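Long-range contacts in hypothetical protein aq_1665 (Aquifex aeolicus, PDB 1XM7), which is of unknown function but carries a calcineurin-like phosphoesterase domain and is probably a hydrolase: residues A[11-16]-A[54-59]; A[29-34]-A[61-66]. All blocks are in the same frame, centred on the assembly; numbering follows the deposited sequence.

Interaction 1: residues A[11-16]-A[54-59]; sequences HFYHEN and TWHFND
Two loops, 11-16 and 54-59, run side by side and are joined by a single beta bridge between F12 and T54. W55 N donates to F12 O across 2.7 Å, with an N-H...O angle of 166° and almost along the carbonyl axis. The first loop bends in a type II turn from H11 to H14, closed by H14 N on H11 O. From the last residue of the turn, the H14 imidazole, its CG anti to the backbone N, lies flat over one face of the W55 indole, centroids 3.5 Å apart and planes only 6° apart for the six-membered ring. H14 CD2 comes within 3.2 Å of W55 NE1, and H14 CB sits over the five-membered ring. H11 lies alongside, slid off the indole and tilted, touching W55 CZ3 through CD2 at 3.5 Å. H11 closes the D-x-H signature of calcineurin-like phosphoesterases, a metal-binding motif in relatives, and W55 also stacks on H81 of the GNH signature, so the cluster borders the probable active site. An alanine at W55 would remove the indole that H14 stacks on and H11 touches, and would probably loosen the two loops, leaving the backbone bond to F12 as the main link at this end. At the other end Y13 CB rests over the H56 ring, 3.3 Å from H56 NE2. N58 N, 2.9 Å from H56 ND1 and nearly in the ring plane, helps to set the rotation of that imidazole, while T54 OG1 donates to H56 O. The phenol of Y13 reaches on to D59: OH donates to the anti lone pair of OD2 at 2.6 Å, with ring and carboxylate planes 87° apart. The backbone NH of N61 is a second partner of this hydroxyl.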
loop_
_atom_site.group_PDB
_atom_site.type_symbol
_atom_site.label_atom_id
_atom_site.label_comp_id
_atom_site.label_asym_id
_atom_site.label_seq_id
_atom_site.Cartn_x
_atom_site.Cartn_y
_atom_site.Cartn_z
ATOM N N HIS A 11 5.176 -1.058 7.586
ATOM C CA HIS A 11 5.460 -0.986 9.013
ATOM C C HIS A 11 6.952 -1.035 9.328
ATOM O O HIS A 11 7.377 -1.744 10.247
ATOM C CB HIS A 11 4.761 -2.129 9.758
ATOM C CG HIS A 11 3.308 -1.882 10.042
ATOM N ND1 HIS A 11 2.319 -2.054 9.097
ATOM C CD2 HIS A 11 2.680 -1.472 11.171
ATOM C CE1 HIS A 11 1.146 -1.762 9.631
ATOM N NE2 HIS A 11 1.338 -1.406 10.887
ATOM N N PHE A 12 7.750 -0.294 8.568
ATOM C CA PHE A 12 9.183 -0.271 8.813
ATOM C C PHE A 12 9.420 0.103 10.263
ATOM O O PHE A 12 8.832 1.051 10.767
ATOM C CB PHE A 12 9.878 0.750 7.914
ATOM C CG PHE A 12 9.948 0.347 6.472
ATOM C CD1 PHE A 12 10.571 -0.839 6.096
ATOM C CD2 PHE A 12 9.437 1.178 5.482
ATOM C CE1 PHE A 12 10.690 -1.189 4.753
ATOM C CE2 PHE A 12 9.550 0.838 4.134
ATOM C CZ PHE A 12 10.179 -0.346 3.769
ATOM N N TYR A 13 10.275 -0.663 10.929
ATOM C CA TYR A 13 10.624 -0.418 12.320
ATOM C C TYR A 13 9.557 -0.784 13.331
ATOM O O TYR A 13 9.729 -0.537 14.524
ATOM C CB TYR A 13 11.040 1.040 12.517
ATOM C CG TYR A 13 12.394 1.364 11.925
ATOM C CD1 TYR A 13 12.520 2.228 10.838
ATOM C CD2 TYR A 13 13.554 0.808 12.458
ATOM C CE1 TYR A 13 13.768 2.531 10.303
ATOM C CE2 TYR A 13 14.804 1.103 11.930
ATOM C CZ TYR A 13 14.902 1.959 10.858
ATOM O OH TYR A 13 16.138 2.222 10.334
ATOM N N HIS A 14 8.448 -1.354 12.875
ATOM C CA HIS A 14 7.418 -1.764 13.824
ATOM C C HIS A 14 7.761 -3.179 14.293
ATOM O O HIS A 14 7.085 -4.163 13.965
ATOM C CB HIS A 14 6.021 -1.753 13.209
ATOM C CG HIS A 14 4.934 -1.939 14.225
ATOM N ND1 HIS A 14 3.611 -2.126 13.886
ATOM C CD2 HIS A 14 4.984 -1.970 15.580
ATOM C CE1 HIS A 14 2.895 -2.270 14.987
ATOM N NE2 HIS A 14 3.704 -2.178 16.027
ATOM N N GLU A 15 8.839 -3.240 15.061
ATOM C CA GLU A 15 9.402 -4.460 15.626
ATOM C C GLU A 15 8.369 -5.372 16.275
ATOM O O GLU A 15 8.458 -6.589 16.166
ATOM C CB GLU A 15 10.450 -4.036 16.649
ATOM C CG GLU A 15 11.316 -5.099 17.264
ATOM C CD GLU A 15 12.310 -4.467 18.248
ATOM O OE1 GLU A 15 11.874 -4.012 19.337
ATOM O OE2 GLU A 15 13.522 -4.396 17.921
ATOM N N ASN A 16 7.389 -4.767 16.937
ATOM C CA ASN A 16 6.351 -5.502 17.648
ATOM C C ASN A 16 5.373 -6.264 16.773
ATOM O O ASN A 16 4.707 -7.194 17.237
ATOM C CB ASN A 16 5.585 -4.536 18.551
ATOM C CG ASN A 16 5.047 -5.208 19.795
ATOM O OD1 ASN A 16 5.708 -6.073 20.378
ATOM N ND2 ASN A 16 3.855 -4.804 20.223
ATOM N N THR A 54 6.175 3.960 7.791
ATOM C CA THR A 54 7.149 3.689 8.842
ATOM C C THR A 54 6.563 3.875 10.233
ATOM O O THR A 54 5.676 4.715 10.441
ATOM C CB THR A 54 8.392 4.596 8.693
ATOM O OG1 THR A 54 9.390 4.193 9.632
ATOM C CG2 THR A 54 8.036 6.043 8.929
ATOM N N TRP A 55 7.070 3.091 11.185
ATOM C CA TRP A 55 6.586 3.154 12.556
ATOM C C TRP A 55 7.136 4.382 13.288
ATOM O O TRP A 55 6.481 4.926 14.167
ATOM C CB TRP A 55 6.934 1.861 13.305
ATOM C CG TRP A 55 5.925 1.523 14.366
ATOM C CD1 TRP A 55 6.154 1.381 15.711
ATOM C CD2 TRP A 55 4.510 1.382 14.185
ATOM N NE1 TRP A 55 4.964 1.170 16.374
ATOM C CE2 TRP A 55 3.942 1.169 15.463
ATOM C CE3 TRP A 55 3.670 1.420 13.068
ATOM C CZ2 TRP A 55 2.572 1.001 15.653
ATOM C CZ3 TRP A 55 2.304 1.253 13.255
ATOM C CH2 TRP A 55 1.769 1.048 14.542
ATOM N N HIS A 56 8.333 4.818 12.924
ATOM C CA HIS A 56 8.934 6.012 13.512
ATOM C C HIS A 56 10.035 6.474 12.559
ATOM O O HIS A 56 10.344 5.774 11.595
ATOM C CB HIS A 56 9.499 5.719 14.898
ATOM C CG HIS A 56 10.587 4.696 14.903
ATOM N ND1 HIS A 56 11.841 4.940 14.383
ATOM C CD2 HIS A 56 10.612 3.427 15.376
ATOM C CE1 HIS A 56 12.592 3.864 14.539
ATOM N NE2 HIS A 56 11.871 2.932 15.138
ATOM N N PHE A 57 10.626 7.639 12.805
ATOM C CA PHE A 57 11.641 8.122 11.887
ATOM C C PHE A 57 13.089 7.996 12.311
ATOM O O PHE A 57 13.988 8.552 11.675
ATOM C CB PHE A 57 11.328 9.556 11.494
ATOM C CG PHE A 57 10.093 9.674 10.682
ATOM C CD1 PHE A 57 8.853 9.661 11.287
ATOM C CD2 PHE A 57 10.164 9.706 9.298
ATOM C CE1 PHE A 57 7.690 9.668 10.524
ATOM C CE2 PHE A 57 9.010 9.713 8.525
ATOM C CZ PHE A 57 7.770 9.693 9.139
ATOM N N ASN A 58 13.325 7.252 13.376
ATOM C CA ASN A 58 14.686 7.058 13.825
ATOM C C ASN A 58 15.292 5.969 12.939
ATOM O O ASN A 58 15.272 4.785 13.279
ATOM C CB ASN A 58 14.677 6.617 15.272
ATOM C CG ASN A 58 16.053 6.360 15.789
ATOM O OD1 ASN A 58 16.217 5.768 16.852
ATOM N ND2 ASN A 58 17.065 6.806 15.045
ATOM N N ASP A 59 15.829 6.379 11.799
ATOM C CA ASP A 59 16.401 5.444 10.838
ATOM C C ASP A 59 17.718 4.814 11.284
ATOM O O ASP A 59 18.696 4.853 10.549
ATOM C CB ASP A 59 16.610 6.165 9.509
ATOM C CG ASP A 59 16.731 5.213 8.343
ATOM O OD1 ASP A 59 17.233 5.643 7.286
ATOM O OD2 ASP A 59 16.316 4.045 8.475
#

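Interaction 2: residues A[29-34]-A[61-66]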
loop_
_atom_site.group_PDB
_atom_site.type_symbol
_atom_site.label_atom_id
_atom_site.label_comp_id
_atom_site.label_asym_id
_atom_site.label_seq_id
_atom_site.Cartn_x
_atom_site.Cartn_y
_atom_site.Cartn_z
ATOM N N PHE A 29 12.211 -8.257 8.316
ATOM C CA PHE A 29 11.263 -8.129 7.210
ATOM C C PHE A 29 11.480 -6.839 6.436
ATOM O O PHE A 29 11.095 -6.739 5.275
ATOM C CB PHE A 29 9.816 -8.209 7.714
ATOM C CG PHE A 29 9.445 -7.119 8.669
ATOM C CD1 PHE A 29 9.078 -5.856 8.200
ATOM C CD2 PHE A 29 9.483 -7.342 10.042
ATOM C CE1 PHE A 29 8.757 -4.822 9.083
ATOM C CE2 PHE A 29 9.167 -6.323 10.940
ATOM C CZ PHE A 29 8.802 -5.052 10.458
ATOM N N GLU A 30 12.099 -5.850 7.072
ATOM C CA GLU A 30 12.364 -4.592 6.385
ATOM C C GLU A 30 13.333 -4.873 5.245
ATOM O O GLU A 30 13.125 -4.422 4.115
ATOM C CB GLU A 30 12.969 -3.551 7.336
ATOM C CG GLU A 30 12.004 -3.029 8.391
ATOM C CD GLU A 30 12.093 -3.775 9.713
ATOM O OE1 GLU A 30 12.405 -4.993 9.714
ATOM O OE2 GLU A 30 11.835 -3.134 10.755
ATOM N N ILE A 31 14.386 -5.632 5.541
ATOM C CA ILE A 31 15.389 -5.974 4.543
ATOM C C ILE A 31 14.766 -6.758 3.397
ATOM O O ILE A 31 15.127 -6.563 2.237
ATOM C CB ILE A 31 16.543 -6.821 5.162
ATOM C CG1 ILE A 31 17.843 -6.020 5.190
ATOM C CG2 ILE A 31 16.795 -8.074 4.326
ATOM C CD1 ILE A 31 17.748 -4.716 5.911
ATOM N N VAL A 32 13.839 -7.651 3.713
ATOM C CA VAL A 32 13.201 -8.444 2.675
ATOM C C VAL A 32 12.362 -7.580 1.755
ATOM O O VAL A 32 12.403 -7.744 0.538
ATOM C CB VAL A 32 12.316 -9.529 3.283
ATOM C CG1 VAL A 32 11.457 -10.171 2.202
ATOM C CG2 VAL A 32 13.193 -10.568 3.972
ATOM N N ILE A 33 11.602 -6.661 2.337
ATOM C CA ILE A 33 10.762 -5.758 1.553
ATOM C C ILE A 33 11.623 -4.878 0.654
ATOM O O ILE A 33 11.379 -4.778 -0.546
ATOM C CB ILE A 33 9.919 -4.829 2.465
ATOM C CG1 ILE A 33 8.777 -5.617 3.118
ATOM C CG2 ILE A 33 9.391 -3.648 1.651
ATOM C CD1 ILE A 33 8.039 -4.842 4.214
ATOM N N LEU A 34 12.616 -4.228 1.251
ATOM C CA LEU A 34 13.524 -3.351 0.516
ATOM C C LEU A 34 14.261 -4.099 -0.592
ATOM O O LEU A 34 14.576 -3.534 -1.638
ATOM C CB LEU A 34 14.537 -2.731 1.477
ATOM C CG LEU A 34 13.926 -1.777 2.512
ATOM C CD1 LEU A 34 14.996 -1.328 3.505
ATOM C CD2 LEU A 34 13.306 -0.578 1.793
ATOM N N ASN A 61 18.766 1.760 11.380
ATOM C CA ASN A 61 19.280 0.674 10.549
ATOM C C ASN A 61 19.387 0.997 9.053
ATOM O O ASN A 61 19.631 0.108 8.237
ATOM C CB ASN A 61 18.425 -0.575 10.755
ATOM C CG ASN A 61 18.682 -1.236 12.095
ATOM O OD1 ASN A 61 19.735 -1.824 12.316
ATOM N ND2 ASN A 61 17.721 -1.136 12.996
ATOM N N GLU A 62 19.206 2.267 8.700
ATOM C CA GLU A 62 19.311 2.722 7.317
ATOM C C GLU A 62 18.137 2.322 6.445
ATOM O O GLU A 62 18.145 2.580 5.236
ATOM C CB GLU A 62 20.590 2.188 6.661
ATOM C CG GLU A 62 21.883 2.340 7.470
ATOM C CD GLU A 62 22.118 3.751 7.963
ATOM O OE1 GLU A 62 21.644 4.708 7.305
ATOM O OE2 GLU A 62 22.793 3.901 9.009
ATOM N N TYR A 63 17.127 1.699 7.035
ATOM C CA TYR A 63 15.986 1.282 6.242
ATOM C C TYR A 63 15.428 2.442 5.419
ATOM O O TYR A 63 15.207 2.313 4.212
ATOM C CB TYR A 63 14.883 0.696 7.135
ATOM C CG TYR A 63 15.269 -0.569 7.888
ATOM C CD1 TYR A 63 16.222 -1.449 7.372
ATOM C CD2 TYR A 63 14.678 -0.884 9.117
ATOM C CE1 TYR A 63 16.581 -2.602 8.056
ATOM C CE2 TYR A 63 15.032 -2.040 9.810
ATOM C CZ TYR A 63 15.989 -2.893 9.272
ATOM O OH TYR A 63 16.381 -4.024 9.956
ATOM N N LEU A 64 15.220 3.583 6.065
ATOM C CA LEU A 64 14.661 4.738 5.380
ATOM C C LEU A 64 15.614 5.371 4.375
ATOM O O LEU A 64 15.194 5.795 3.298
ATOM C CB LEU A 64 14.187 5.784 6.403
ATOM C CG LEU A 64 13.098 5.317 7.380
ATOM C CD1 LEU A 64 12.496 6.526 8.069
ATOM C CD2 LEU A 64 12.012 4.532 6.642
ATOM N N ARG A 65 16.891 5.443 4.725
ATOM C CA ARG A 65 17.880 6.019 3.830
ATOM C C ARG A 65 17.900 5.140 2.579
ATOM O O ARG A 65 17.940 5.640 1.458
ATOM C CB ARG A 65 19.252 6.037 4.517
ATOM C CG ARG A 65 20.313 6.895 3.817
ATOM C CD ARG A 65 21.574 7.110 4.689
ATOM N NE ARG A 65 21.297 7.924 5.878
ATOM C CZ ARG A 65 22.202 8.277 6.796
ATOM N NH1 ARG A 65 23.471 7.893 6.674
ATOM N NH2 ARG A 65 21.833 8.998 7.852
ATOM N N ILE A 66 17.842 3.827 2.784
ATOM C CA ILE A 66 17.846 2.873 1.683
ATOM C C ILE A 66 16.615 3.081 0.806
ATOM O O ILE A 66 16.717 3.174 -0.421
ATOM C CB ILE A 66 17.873 1.418 2.210
ATOM C CG1 ILE A 66 19.227 1.140 2.861
ATOM C CG2 ILE A 66 17.607 0.435 1.072
ATOM C CD1 ILE A 66 19.285 -0.166 3.612
#
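Helices 29-38 and 63-69 are the crossover segments of two successive beta-alpha-beta units, linking strand 4-7 to 46-49 and 46-49 to 73-77, and they meet here through their N-terminal halves. Y63 carries most of the contact. Its CG lies anti to the carbonyl carbon (chi1 -63°), which turns the phenol toward helix 29-38. There E30 CB stands over the centre of the ring, 3.5 Å from its centroid and 7° off the normal, a CH-pi contact. N61 CB covers the opposite face, so the ring is held between the two. E30 is bent at chi2 (94°), and its chain continues along the ring until CD lies 3.4 Å from Y63 CE2. The carboxylate makes no hydrogen bond to the phenol: OE2 accepts from the backbone N of Y13, while OE1 lies over the ring of F29. I31 comes in at the ring edge, with CD1 only 3.2 Å from Y63 CE1, a close approach. One turn further along, L34 CD1 fits against the backbone of Y63, 3.7 Å from its O, and meets I66 CG2 at 4.0 Å. Two neighbouring crossover helices packed in this way on one side of the parallel strands 4-7, 46-49 and 73-77 are consistent with the alpha/beta sandwich of calcineurin-like phosphoesterases.

In the fold
From the N terminus, the chain leaves strand 4-7 through loop 11-16 and the short helix 17-20 to helix 29-38, returns as strand 46-49, passes through loop 54-59 and enters helix 63-69. Interaction 1 closes a loop of 37 residues and interaction 2 one of 26; their segments alternate, so the two closures cross. Interaction 1 joins the loops that follow strands 4-7 and 46-49, and interaction 2 joins the crossover helices 29-38 and 63-69 that come later in the same two connections. D59 binds the two together, OD1 and OD2 accepting from R65 N and L64 N at the start of helix 63-69. Y13 adds a second tie, its ring packing against that of Y63.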